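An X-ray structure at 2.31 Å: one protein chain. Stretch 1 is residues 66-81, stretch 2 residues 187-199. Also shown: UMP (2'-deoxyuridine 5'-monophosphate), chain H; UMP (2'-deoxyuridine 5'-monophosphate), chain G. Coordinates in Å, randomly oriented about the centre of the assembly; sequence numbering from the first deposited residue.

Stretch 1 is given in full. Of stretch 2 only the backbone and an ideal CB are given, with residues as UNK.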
ATOM      1  N   ASN A  66       8.683 -16.062   1.319  1.00 28.74           N
ATOM      2  CA  ASN A  66      10.006 -15.549   0.982  1.00 25.92           C
ATOM      3  C   ASN A  66      10.693 -16.372  -0.110  1.00 32.49           C
ATOM      4  O   ASN A  66      11.091 -17.511   0.120  1.00 35.60           O
ATOM      5  CB  ASN A  66      10.895 -15.530   2.217  1.00 26.88           C
ATOM      6  CG  ASN A  66      10.203 -14.934   3.421  1.00 33.71           C
ATOM      7  OD1 ASN A  66       9.659 -15.657   4.257  1.00 33.27           O
ATOM      8  ND2 ASN A  66      10.210 -13.604   3.513  1.00 28.54           N
ATOM      9  N   PHE A  67      10.860 -15.774  -1.283  1.00 29.72           N
ATOM     10  CA  PHE A  67      11.492 -16.441  -2.412  1.00 29.06           C
ATOM     11  C   PHE A  67      12.883 -15.932  -2.711  1.00 35.26           C
ATOM     12  O   PHE A  67      13.279 -14.843  -2.298  1.00 31.89           O
ATOM     13  CB  PHE A  67      10.692 -16.240  -3.688  1.00 24.53           C
ATOM     14  CG  PHE A  67       9.309 -16.808  -3.645  1.00 28.61           C
ATOM     15  CD1 PHE A  67       9.080 -18.134  -3.974  1.00 25.97           C
ATOM     16  CD2 PHE A  67       8.223 -16.000  -3.327  1.00 25.60           C
ATOM     17  CE1 PHE A  67       7.810 -18.648  -3.970  1.00 25.33           C
ATOM     18  CE2 PHE A  67       6.941 -16.513  -3.318  1.00 26.61           C
ATOM     19  CZ  PHE A  67       6.733 -17.843  -3.638  1.00 28.95           C
ATOM     20  N   GLU A  68      13.613 -16.741  -3.468  1.00 35.85           N
ATOM     21  CA  GLU A  68      14.851 -16.301  -4.071  1.00 36.71           C
ATOM     22  C   GLU A  68      14.697 -16.506  -5.575  1.00 34.31           C
ATOM     23  O   GLU A  68      14.238 -17.553  -6.010  1.00 33.76           O
ATOM     24  CB  GLU A  68      16.022 -17.102  -3.513  1.00 38.76           C
ATOM     25  CG  GLU A  68      17.381 -16.483  -3.769  1.00 42.14           C
ATOM     26  CD  GLU A  68      18.508 -17.524  -3.739  1.00 61.56           C
ATOM     27  OE1 GLU A  68      18.499 -18.399  -2.836  1.00 62.89           O
ATOM     28  OE2 GLU A  68      19.399 -17.470  -4.623  1.00 61.03           O
ATOM     29  N   ILE A  69      15.057 -15.496  -6.363  1.00 31.80           N
ATOM     30  CA  ILE A  69      14.962 -15.588  -7.817  1.00 32.99           C
ATOM     31  C   ILE A  69      16.315 -15.299  -8.450  1.00 33.71           C
ATOM     32  O   ILE A  69      16.898 -14.234  -8.220  1.00 31.01           O
ATOM     33  CB  ILE A  69      13.912 -14.606  -8.389  1.00 31.56           C
ATOM     34  CG1 ILE A  69      12.564 -14.808  -7.685  1.00 30.84           C
ATOM     35  CG2 ILE A  69      13.805 -14.749  -9.922  1.00 31.57           C
ATOM     36  CD1 ILE A  69      11.541 -13.688  -7.911  1.00 31.68           C
ATOM     37  N   LYS A  70      16.822 -16.257  -9.223  1.00 34.13           N
ATOM     38  CA  LYS A  70      18.110 -16.098  -9.907  1.00 37.80           C
ATOM     39  C   LYS A  70      17.937 -16.206 -11.417  1.00 33.30           C
ATOM     40  O   LYS A  70      17.192 -17.049 -11.906  1.00 33.38           O
ATOM     41  CB  LYS A  70      19.146 -17.127  -9.431  1.00 40.07           C
ATOM     42  CG  LYS A  70      19.181 -17.340  -7.929  1.00 45.71           C
ATOM     43  CD  LYS A  70      20.592 -17.685  -7.422  1.00 55.11           C
ATOM     44  CE  LYS A  70      21.132 -18.969  -8.047  1.00 66.94           C
ATOM     45  NZ  LYS A  70      22.493 -19.349  -7.547  1.00 65.46           N
ATOM     46  N   GLY A  71      18.608 -15.326 -12.146  1.00 32.03           N
ATOM     47  CA  GLY A  71      18.631 -15.414 -13.596  1.00 31.95           C
ATOM     48  C   GLY A  71      17.447 -14.789 -14.308  1.00 32.13           C
ATOM     49  O   GLY A  71      17.118 -15.166 -15.421  1.00 33.17           O
ATOM     50  N   LEU A  72      16.797 -13.832 -13.662  1.00 30.94           N
ATOM     51  CA  LEU A  72      15.723 -13.088 -14.289  1.00 28.61           C
ATOM     52  C   LEU A  72      16.367 -11.911 -15.040  1.00 30.47           C
ATOM     53  O   LEU A  72      17.355 -11.327 -14.567  1.00 35.57           O
ATOM     54  CB  LEU A  72      14.750 -12.588 -13.208  1.00 29.44           C
ATOM     55  CG  LEU A  72      13.448 -11.953 -13.690  1.00 28.30           C
ATOM     56  CD1 LEU A  72      12.506 -13.021 -14.215  1.00 31.83           C
ATOM     57  CD2 LEU A  72      12.791 -11.106 -12.600  1.00 32.28           C
ATOM     58  N   SER A  73      15.847 -11.571 -16.212  1.00 24.61           N
ATOM     59  CA  SER A  73      16.403 -10.455 -16.965  1.00 26.65           C
ATOM     60  C   SER A  73      15.991  -9.129 -16.320  1.00 29.18           C
ATOM     61  O   SER A  73      14.990  -9.069 -15.599  1.00 25.11           O
ATOM     62  CB  SER A  73      15.940 -10.499 -18.425  1.00 25.18           C
ATOM     63  OG  SER A  73      14.608 -10.049 -18.585  1.00 23.72           O
ATOM     64  N   ARG A  74      16.764  -8.076 -16.582  1.00 26.52           N
ATOM     65  CA  ARG A  74      16.413  -6.731 -16.123  1.00 26.72           C
ATOM     66  C   ARG A  74      15.093  -6.289 -16.739  1.00 27.78           C
ATOM     67  O   ARG A  74      14.305  -5.577 -16.097  1.00 27.51           O
ATOM     68  CB  ARG A  74      17.494  -5.709 -16.488  1.00 27.90           C
ATOM     69  CG  ARG A  74      18.883  -6.036 -15.982  1.00 34.09           C
ATOM     70  CD  ARG A  74      19.207  -5.348 -14.682  1.00 34.02           C
ATOM     71  NE  ARG A  74      19.209  -3.894 -14.815  1.00 36.35           N
ATOM     72  CZ  ARG A  74      19.319  -3.058 -13.784  1.00 42.15           C
ATOM     73  NH1 ARG A  74      19.433  -3.539 -12.544  1.00 37.09           N
ATOM     74  NH2 ARG A  74      19.296  -1.741 -13.982  1.00 42.58           N
ATOM     75  N   GLY A  75      14.869  -6.688 -17.994  1.00 26.84           N
ATOM     76  CA  GLY A  75      13.631  -6.382 -18.679  1.00 25.25           C
ATOM     77  C   GLY A  75      12.432  -6.928 -17.921  1.00 29.51           C
ATOM     78  O   GLY A  75      11.415  -6.242 -17.775  1.00 30.85           O
ATOM     79  N   ALA A  76      12.552  -8.157 -17.422  1.00 23.98           N
ATOM     80  CA  ALA A  76      11.464  -8.770 -16.646  1.00 30.15           C
ATOM     81  C   ALA A  76      11.366  -8.157 -15.250  1.00 28.86           C
ATOM     82  O   ALA A  76      10.281  -8.074 -14.675  1.00 25.79           O
ATOM     83  CB  ALA A  76      11.644 -10.283 -16.549  1.00 26.22           C
ATOM     84  N   LEU A  77      12.506  -7.741 -14.704  1.00 25.37           N
ATOM     85  CA  LEU A  77      12.518  -7.005 -13.446  1.00 26.80           C
ATOM     86  C   LEU A  77      11.672  -5.726 -13.558  1.00 28.79           C
ATOM     87  O   LEU A  77      10.981  -5.361 -12.626  1.00 26.00           O
ATOM     88  CB  LEU A  77      13.953  -6.652 -13.048  1.00 27.77           C
ATOM     89  CG  LEU A  77      14.093  -5.794 -11.791  1.00 27.87           C
ATOM     90  CD1 LEU A  77      13.607  -6.603 -10.574  1.00 33.06           C
ATOM     91  CD2 LEU A  77      15.527  -5.306 -11.597  1.00 27.56           C
ATOM     92  N   GLN A  78      11.741  -5.050 -14.704  1.00 28.90           N
ATOM     93  CA  GLN A  78      10.940  -3.840 -14.933  1.00 29.25           C
ATOM     94  C   GLN A  78       9.470  -4.130 -14.680  1.00 28.16           C
ATOM     95  O   GLN A  78       8.769  -3.321 -14.075  1.00 28.86           O
ATOM     96  CB  GLN A  78      11.089  -3.327 -16.380  1.00 33.35           C
ATOM     97  CG  GLN A  78      12.417  -2.684 -16.755  1.00 32.03           C
ATOM     98  CD  GLN A  78      12.456  -1.192 -16.431  1.00 36.41           C
ATOM     99  OE1 GLN A  78      11.641  -0.681 -15.650  1.00 37.52           O
ATOM    100  NE2 GLN A  78      13.398  -0.491 -17.033  1.00 33.52           N
ATOM    101  N   GLU A  79       9.002  -5.283 -15.150  1.00 25.40           N
ATOM    102  CA  GLU A  79       7.597  -5.657 -14.996  1.00 27.60           C
ATOM    103  C   GLU A  79       7.265  -6.187 -13.596  1.00 26.62           C
ATOM    104  O   GLU A  79       6.220  -5.866 -13.036  1.00 31.91           O
ATOM    105  CB  GLU A  79       7.200  -6.676 -16.062  1.00 32.80           C
ATOM    106  CG  GLU A  79       7.482  -6.198 -17.482  1.00 35.71           C
ATOM    107  CD  GLU A  79       6.941  -7.149 -18.546  1.00 44.14           C
ATOM    108  OE1 GLU A  79       6.338  -8.179 -18.163  1.00 46.58           O
ATOM    109  OE2 GLU A  79       7.112  -6.867 -19.760  1.00 44.56           O
ATOM    110  N   LEU A  80       8.145  -7.001 -13.026  1.00 26.65           N
ATOM    111  CA  LEU A  80       7.909  -7.518 -11.679  1.00 27.52           C
ATOM    112  C   LEU A  80       7.833  -6.370 -10.660  1.00 28.49           C
ATOM    113  O   LEU A  80       6.954  -6.353  -9.806  1.00 23.60           O
ATOM    114  CB  LEU A  80       8.997  -8.518 -11.290  1.00 27.42           C
ATOM    115  CG  LEU A  80       8.872  -9.218  -9.942  1.00 30.03           C
ATOM    116  CD1 LEU A  80       7.589 -10.032  -9.893  1.00 27.88           C
ATOM    117  CD2 LEU A  80      10.092 -10.112  -9.711  1.00 26.39           C
ATOM    118  N   SER A  81       8.751  -5.407 -10.775  1.00 27.73           N
ATOM    119  CA  SER A  81       8.740  -4.177  -9.963  1.00 27.06           C
ATOM    120  C   SER A  81       7.408  -3.426  -9.916  1.00 28.08           C
ATOM    121  O   SER A  81       7.138  -2.727  -8.936  1.00 28.77           O
ATOM    122  CB  SER A  81       9.822  -3.214 -10.452  1.00 24.20           C
ATOM    123  OG  SER A  81      11.084  -3.698 -10.054  1.00 32.30           O
ATOM    124  N   UNK A 187       0.734 -11.777 -21.324  1.00 40.25           N
ATOM    125  CA  UNK A 187       1.967 -11.501 -20.600  1.00 35.90           C
ATOM    126  C   UNK A 187       3.234 -11.903 -21.367  1.00 37.02           C
ATOM    127  O   UNK A 187       3.241 -12.841 -22.178  1.00 39.13           O
ATOM    128  CB  UNK A 187       1.935 -12.227 -19.254  1.00 35.90           C
ATOM    129  N   UNK A 188       4.312 -11.187 -21.082  1.00 34.08           N
ATOM    130  CA  UNK A 188       5.615 -11.494 -21.651  1.00 37.73           C
ATOM    131  C   UNK A 188       6.024 -12.929 -21.318  1.00 34.31           C
ATOM    132  O   UNK A 188       5.906 -13.373 -20.169  1.00 33.24           O
ATOM    133  CB  UNK A 188       6.666 -10.507 -21.139  1.00 37.73           C
ATOM    134  N   UNK A 189       6.501 -13.654 -22.327  1.00 32.71           N
ATOM    135  CA  UNK A 189       6.890 -15.049 -22.153  1.00 30.20           C
ATOM    136  C   UNK A 189       7.728 -15.283 -20.893  1.00 35.47           C
ATOM    137  O   UNK A 189       7.531 -16.267 -20.188  1.00 36.09           O
ATOM    138  CB  UNK A 189       7.670 -15.521 -23.382  1.00 30.20           C
ATOM    139  N   UNK A 190       8.669 -14.387 -20.606  1.00 35.66           N
ATOM    140  CA  UNK A 190       9.541 -14.590 -19.456  1.00 34.52           C
ATOM    141  C   UNK A 190       8.768 -14.485 -18.145  1.00 32.60           C
ATOM    142  O   UNK A 190       9.091 -15.160 -17.169  1.00 32.50           O
ATOM    143  CB  UNK A 190      10.684 -13.574 -19.474  1.00 34.52           C
ATOM    144  N   UNK A 191       7.765 -13.618 -18.130  1.00 29.43           N
ATOM    145  CA  UNK A 191       6.909 -13.454 -16.967  1.00 31.89           C
ATOM    146  C   UNK A 191       5.966 -14.649 -16.771  1.00 34.68           C
ATOM    147  O   UNK A 191       5.607 -14.986 -15.636  1.00 32.60           O
ATOM    148  CB  UNK A 191       6.098 -12.164 -17.100  1.00 31.89           C
ATOM    149  N   UNK A 192       5.566 -15.291 -17.865  1.00 33.08           N
ATOM    150  CA  UNK A 192       4.771 -16.517 -17.750  1.00 36.86           C
ATOM    151  C   UNK A 192       5.635 -17.622 -17.146  1.00 33.21           C
ATOM    152  O   UNK A 192       5.187 -18.368 -16.282  1.00 35.25           O
ATOM    153  CB  UNK A 192       4.221 -16.945 -19.112  1.00 36.86           C
ATOM    154  N   UNK A 193       6.886 -17.702 -17.573  1.00 28.68           N
ATOM    155  CA  UNK A 193       7.800 -18.663 -16.981  1.00 30.96           C
ATOM    156  C   UNK A 193       8.080 -18.359 -15.506  1.00 33.26           C
ATOM    157  O   UNK A 193       8.230 -19.272 -14.697  1.00 31.87           O
ATOM    158  CB  UNK A 193       9.112 -18.684 -17.769  1.00 30.96           C
ATOM    159  N   UNK A 194       8.172 -17.077 -15.159  1.00 31.38           N
ATOM    160  CA  UNK A 194       8.401 -16.708 -13.767  1.00 31.84           C
ATOM    161  C   UNK A 194       7.201 -17.108 -12.920  1.00 33.66           C
ATOM    162  O   UNK A 194       7.365 -17.623 -11.815  1.00 30.82           O
ATOM    163  CB  UNK A 194       8.671 -15.207 -13.640  1.00 31.84           C
ATOM    164  N   UNK A 195       6.000 -16.873 -13.446  1.00 28.74           N
ATOM    165  CA  UNK A 195       4.795 -17.253 -12.736  1.00 34.03           C
ATOM    166  C   UNK A 195       4.818 -18.765 -12.472  1.00 36.98           C
ATOM    167  O   UNK A 195       4.629 -19.215 -11.336  1.00 34.56           O
ATOM    168  CB  UNK A 195       3.550 -16.852 -13.530  1.00 34.03           C
ATOM    169  N   UNK A 196       5.099 -19.542 -13.510  1.00 34.51           N
ATOM    170  CA  UNK A 196       5.140 -20.988 -13.365  1.00 34.21           C
ATOM    171  C   UNK A 196       6.222 -21.390 -12.374  1.00 37.50           C
ATOM    172  O   UNK A 196       6.000 -22.227 -11.505  1.00 37.08           O
ATOM    173  CB  UNK A 196       5.379 -21.659 -14.719  1.00 34.21           C
ATOM    174  N   UNK A 197       7.401 -20.799 -12.506  1.00 30.61           N
ATOM    175  CA  UNK A 197       8.490 -21.124 -11.595  1.00 32.73           C
ATOM    176  C   UNK A 197       8.165 -20.797 -10.117  1.00 35.33           C
ATOM    177  O   UNK A 197       8.642 -21.478  -9.203  1.00 35.47           O
ATOM    178  CB  UNK A 197       9.749 -20.368 -12.026  1.00 32.73           C
ATOM    179  N   UNK A 198       7.357 -19.761  -9.885  1.00 32.11           N
ATOM    180  CA  UNK A 198       7.000 -19.361  -8.519  1.00 34.81           C
ATOM    181  C   UNK A 198       5.986 -20.351  -7.945  1.00 34.13           C
ATOM    182  O   UNK A 198       6.085 -20.753  -6.798  1.00 33.23           O
ATOM    183  CB  UNK A 198       6.435 -17.939  -8.496  1.00 34.81           C
ATOM    184  N   UNK A 199       5.003 -20.718  -8.756  1.00 32.50           N
ATOM    185  CA  UNK A 199       4.050 -21.738  -8.379  1.00 39.05           C
ATOM    186  C   UNK A 199       4.780 -23.008  -7.984  1.00 42.46           C
ATOM    187  O   UNK A 199       4.528 -23.581  -6.922  1.00 40.77           O
ATOM    188  CB  UNK A 199       3.068 -22.011  -9.520  1.00 39.05           C
TER
HETATM  189  N1  UMP H 304       4.631  -3.303 -18.111  1.00 38.04           N
HETATM  190  C2  UMP H 304       4.427  -4.463 -17.393  1.00 37.28           C
HETATM  191  N3  UMP H 304       4.071  -5.621 -18.047  1.00 38.61           N
HETATM  192  C4  UMP H 304       3.924  -5.621 -19.421  1.00 37.68           C
HETATM  193  C5  UMP H 304       4.131  -4.446 -20.141  1.00 36.37           C
HETATM  194  C6  UMP H 304       4.495  -3.284 -19.474  1.00 33.16           C
HETATM  195  O2  UMP H 304       4.567  -4.450 -16.170  1.00 33.07           O
HETATM  196  O4  UMP H 304       3.612  -6.662 -19.994  1.00 33.33           O
HETATM  197  C1' UMP H 304       5.032  -2.100 -17.370  1.00 32.78           C
HETATM  198  C2' UMP H 304       6.498  -2.271 -16.955  1.00 31.77           C
HETATM  199  C3' UMP H 304       7.168  -0.975 -17.364  1.00 30.68           C
HETATM  200  C4' UMP H 304       6.243  -0.418 -18.434  1.00 34.22           C
HETATM  201  O3' UMP H 304       7.230  -0.081 -16.273  1.00 28.53           O
HETATM  202  O4' UMP H 304       4.958  -0.983 -18.227  1.00 34.66           O
HETATM  203  C5' UMP H 304       6.750  -0.758 -19.833  1.00 35.94           C
HETATM  204  O5' UMP H 304       7.153  -2.114 -19.867  1.00 37.53           O
HETATM  205  P   UMP H 304       7.659  -2.823 -21.238  1.00 38.83           P
HETATM  206  OP1 UMP H 304       8.781  -1.986 -21.786  1.00 37.01           O
HETATM  207  OP2 UMP H 304       6.528  -2.954 -22.237  1.00 36.77           O
HETATM  208  OP3 UMP H 304       8.114  -4.202 -20.909  1.00 39.99           O
HETATM  209  N1  UMP G 301      17.753   0.584  -6.858  1.00 28.42           N
HETATM  210  C2  UMP G 301      17.222   1.854  -6.761  1.00 28.95           C
HETATM  211  N3  UMP G 301      18.076   2.931  -6.608  1.00 30.29           N
HETATM  212  C4  UMP G 301      19.449   2.729  -6.563  1.00 32.30           C
HETATM  213  C5  UMP G 301      19.983   1.442  -6.661  1.00 27.92           C
HETATM  214  C6  UMP G 301      19.112   0.376  -6.813  1.00 30.28           C
HETATM  215  O2  UMP G 301      15.997   2.015  -6.809  1.00 27.16           O
HETATM  216  O4  UMP G 301      20.192   3.694  -6.439  1.00 34.36           O
HETATM  217  C1' UMP G 301      16.836  -0.541  -7.050  1.00 26.00           C
HETATM  218  C2' UMP G 301      16.335  -0.472  -8.491  1.00 25.27           C
HETATM  219  C3' UMP G 301      16.409  -1.910  -8.966  1.00 28.50           C
HETATM  220  C4' UMP G 301      17.497  -2.532  -8.104  1.00 28.41           C
HETATM  221  O3' UMP G 301      15.186  -2.549  -8.695  1.00 30.59           O
HETATM  222  O4' UMP G 301      17.525  -1.767  -6.915  1.00 31.04           O
HETATM  223  C5' UMP G 301      18.876  -2.468  -8.776  1.00 32.47           C
HETATM  224  O5' UMP G 301      19.023  -1.202  -9.383  1.00 33.50           O
HETATM  225  P   UMP G 301      20.357  -0.667 -10.101  1.00 33.07           P
HETATM  226  OP1 UMP G 301      20.622  -1.617 -11.226  1.00 31.27           O
HETATM  227  OP2 UMP G 301      21.500  -0.573  -9.115  1.00 35.43           O
HETATM  228  OP3 UMP G 301      20.117   0.713 -10.617  1.00 37.00           O

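Position 187 precedes the helix, its backbone extended (phi/psi -78/151), and its CB points sideways with nothing of stretch 1 within 5.5 Å. Stretch 1 sets no preference here; the residue is Ala187, whose O accepts a hydrogen bond from the side chain at 192.

Position 188 is the N-cap of the helix, and its CB points toward stretch 1, 3.8 Å from Glu79 OE1. A polar side chain could address the carboxylate; an apolar one could lie along the Glu79 side chain. The residue is Leu188 (t, p), with CD2 3.6 Å from Glu79 OE2. Its backbone supplies the polar link: one water accepts from Leu188 N (2.8 Å to the water O) and donates to Glu79 OE1 (2.6 Å) and to O4 of the chain H UMP (2.6 Å).

Position 189 is out of reach, so almost any helix-compatible residue would fit. It is Lys189, which pairs with the side chain at 193.

Position 190 is the most constrained. Its CB points toward stretch 1, the ideal CB lying 4.5 Å from Ala76 CB and 5.3 Å from Ser73 OG, and Ser73 also presents a backbone N-H at the start of helix 74-80. Two donors at that range favour a side chain of some length: Glu suits best, with an acceptor for each donor, whereas Gln could serve only one of them through its oxygen. Glu190, extended (t, t), uses both oxygens: Ser73 N donates to OE2 at 2.8 Å with an N-H...O angle of 169°, and Ser73 OG donates to OE1 at 2.6 Å. The same OG accepts from Ala76 N at 3.0 Å as the helix cap, so the carboxylate is tied directly to the capping residue. A water donates to both Gly71 O (2.7 Å) and Glu190 OE2 (2.8 Å).

Position 191 points toward helix 74-80, its CA 6.5 Å from that of Ala76. The small Ala76 leaves room for a flexible apolar chain, Met or Leu, although Glu79 OE1 is only 4.1 Å from the ideal CB. Met191 folds through three m rotamers, placing SD 3.8 Å from Ala76 CB and CE 4.2 Å from Leu80 CB; its CG lies 3.0 Å from Glu79 OE1.

Positions 192 and 193 are out of reach and tolerant. At 192, Gln192 NE2 donates to Ala187 O at 2.8 Å; at 193, Asp193 OD2 forms a salt bridge with Lys189 NZ at 3.2 Å.

Position 194 points toward an apolar surface, its ideal CB 4.5 Å from Leu72 CD1; Leu, Ile or Met would suit. Leu194 (t, p) sets CD2 4.0 Å from Leu72 CD1 and 4.1 Å from Leu80 CD2, and CD1 4.3 Å from Ile69 CD1, thereby joining strand and helix.

Positions 195, 196 and 197 are beyond reach, so any residue that tolerates a helix would do; they are Ala195, Lys196 and Ala197.

Position 198 points sideways, its ideal CB 4.8 Å from Phe67 CE1. A branched or aromatic apolar chain could turn onto that ring. Leu198 (m, t) does so: CD2 sits 3.8 Å from the ring centroid of Phe67, 8° off the normal, a CH-pi contact over the face.

Position 199 points away, leaving the choice open; it is Phe199.

Stretch 2 (187-199) ALKEMQDLAKALF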
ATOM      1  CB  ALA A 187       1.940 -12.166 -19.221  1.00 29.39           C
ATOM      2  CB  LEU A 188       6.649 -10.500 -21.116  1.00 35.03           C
ATOM      3  CG  LEU A 188       8.054 -10.591 -21.691  1.00 38.09           C
ATOM      4  CD1 LEU A 188       8.058 -10.129 -23.160  1.00 35.26           C
ATOM      5  CD2 LEU A 188       9.007  -9.782 -20.834  1.00 35.34           C
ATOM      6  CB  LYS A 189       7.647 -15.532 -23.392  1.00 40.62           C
ATOM      7  CG  LYS A 189       8.269 -16.913 -23.274  1.00 42.16           C
ATOM      8  CD  LYS A 189       7.252 -17.969 -22.871  1.00 49.54           C
ATOM      9  CE  LYS A 189       7.788 -19.372 -23.153  1.00 55.90           C
ATOM     10  NZ  LYS A 189       9.292 -19.440 -23.109  1.00 56.94           N
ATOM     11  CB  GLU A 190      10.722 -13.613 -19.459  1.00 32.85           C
ATOM     12  CG  GLU A 190      11.819 -13.974 -18.446  1.00 33.10           C
ATOM     13  CD  GLU A 190      12.979 -12.957 -18.399  1.00 35.09           C
ATOM     14  OE1 GLU A 190      12.999 -12.003 -19.218  1.00 33.21           O
ATOM     15  OE2 GLU A 190      13.859 -13.108 -17.519  1.00 32.70           O
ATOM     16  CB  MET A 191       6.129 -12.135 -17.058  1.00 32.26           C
ATOM     17  CG  MET A 191       7.040 -10.903 -16.996  1.00 35.49           C
ATOM     18  SD  MET A 191       8.066 -10.838 -15.485  1.00 38.27           S
ATOM     19  CE  MET A 191       6.812 -10.425 -14.264  1.00 31.68           C
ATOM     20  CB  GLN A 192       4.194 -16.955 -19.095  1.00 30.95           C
ATOM     21  CG  GLN A 192       3.420 -15.875 -19.834  1.00 33.80           C
ATOM     22  CD  GLN A 192       2.796 -16.405 -21.116  1.00 38.87           C
ATOM     23  OE1 GLN A 192       2.616 -17.609 -21.268  1.00 40.26           O
ATOM     24  NE2 GLN A 192       2.454 -15.510 -22.036  1.00 38.96           N
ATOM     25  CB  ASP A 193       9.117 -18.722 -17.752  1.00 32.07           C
ATOM     26  CG  ASP A 193       8.937 -19.173 -19.203  1.00 44.66           C
ATOM     27  OD1 ASP A 193       7.826 -19.630 -19.567  1.00 47.25           O
ATOM     28  OD2 ASP A 193       9.916 -19.066 -19.981  1.00 46.48           O
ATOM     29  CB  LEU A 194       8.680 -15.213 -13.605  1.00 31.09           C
ATOM     30  CG  LEU A 194       8.754 -14.742 -12.148  1.00 33.84           C
ATOM     31  CD1 LEU A 194       9.786 -15.525 -11.339  1.00 28.97           C
ATOM     32  CD2 LEU A 194       9.064 -13.275 -12.109  1.00 32.83           C
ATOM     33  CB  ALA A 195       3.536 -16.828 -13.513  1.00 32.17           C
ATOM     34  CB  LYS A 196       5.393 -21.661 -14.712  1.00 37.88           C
ATOM     35  CG  LYS A 196       5.642 -23.154 -14.592  1.00 45.42           C
ATOM     36  CD  LYS A 196       6.257 -23.720 -15.863  1.00 59.33           C
ATOM     37  CE  LYS A 196       6.384 -25.242 -15.793  1.00 65.32           C
ATOM     38  NZ  LYS A 196       5.051 -25.899 -15.630  1.00 60.31           N
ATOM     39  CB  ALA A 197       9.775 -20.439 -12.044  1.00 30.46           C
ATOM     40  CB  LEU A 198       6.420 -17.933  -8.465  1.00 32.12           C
ATOM     41  CG  LEU A 198       7.297 -16.667  -8.600  1.00 36.92           C
ATOM     42  CD1 LEU A 198       6.432 -15.428  -8.896  1.00 28.29           C
ATOM     43  CD2 LEU A 198       8.177 -16.420  -7.359  1.00 29.39           C
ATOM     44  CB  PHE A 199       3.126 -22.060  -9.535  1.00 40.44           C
ATOM     45  CG  PHE A 199       2.156 -23.148  -9.227  1.00 44.51           C
ATOM     46  CD1 PHE A 199       1.021 -22.885  -8.464  1.00 47.60           C
ATOM     47  CD2 PHE A 199       2.370 -24.438  -9.685  1.00 48.36           C
ATOM     48  CE1 PHE A 199       0.105 -23.891  -8.164  1.00 52.09           C
ATOM     49  CE2 PHE A 199       1.458 -25.456  -9.399  1.00 52.80           C
ATOM     50  CZ  PHE A 199       0.326 -25.183  -8.634  1.00 54.94           C
TER
HETATM   51  O   HOH W   1      14.851 -15.594 -16.727  1.00 35.77           O
HETATM   52  O   HOH W   2       4.173  -9.125 -19.251  1.00 31.76           O
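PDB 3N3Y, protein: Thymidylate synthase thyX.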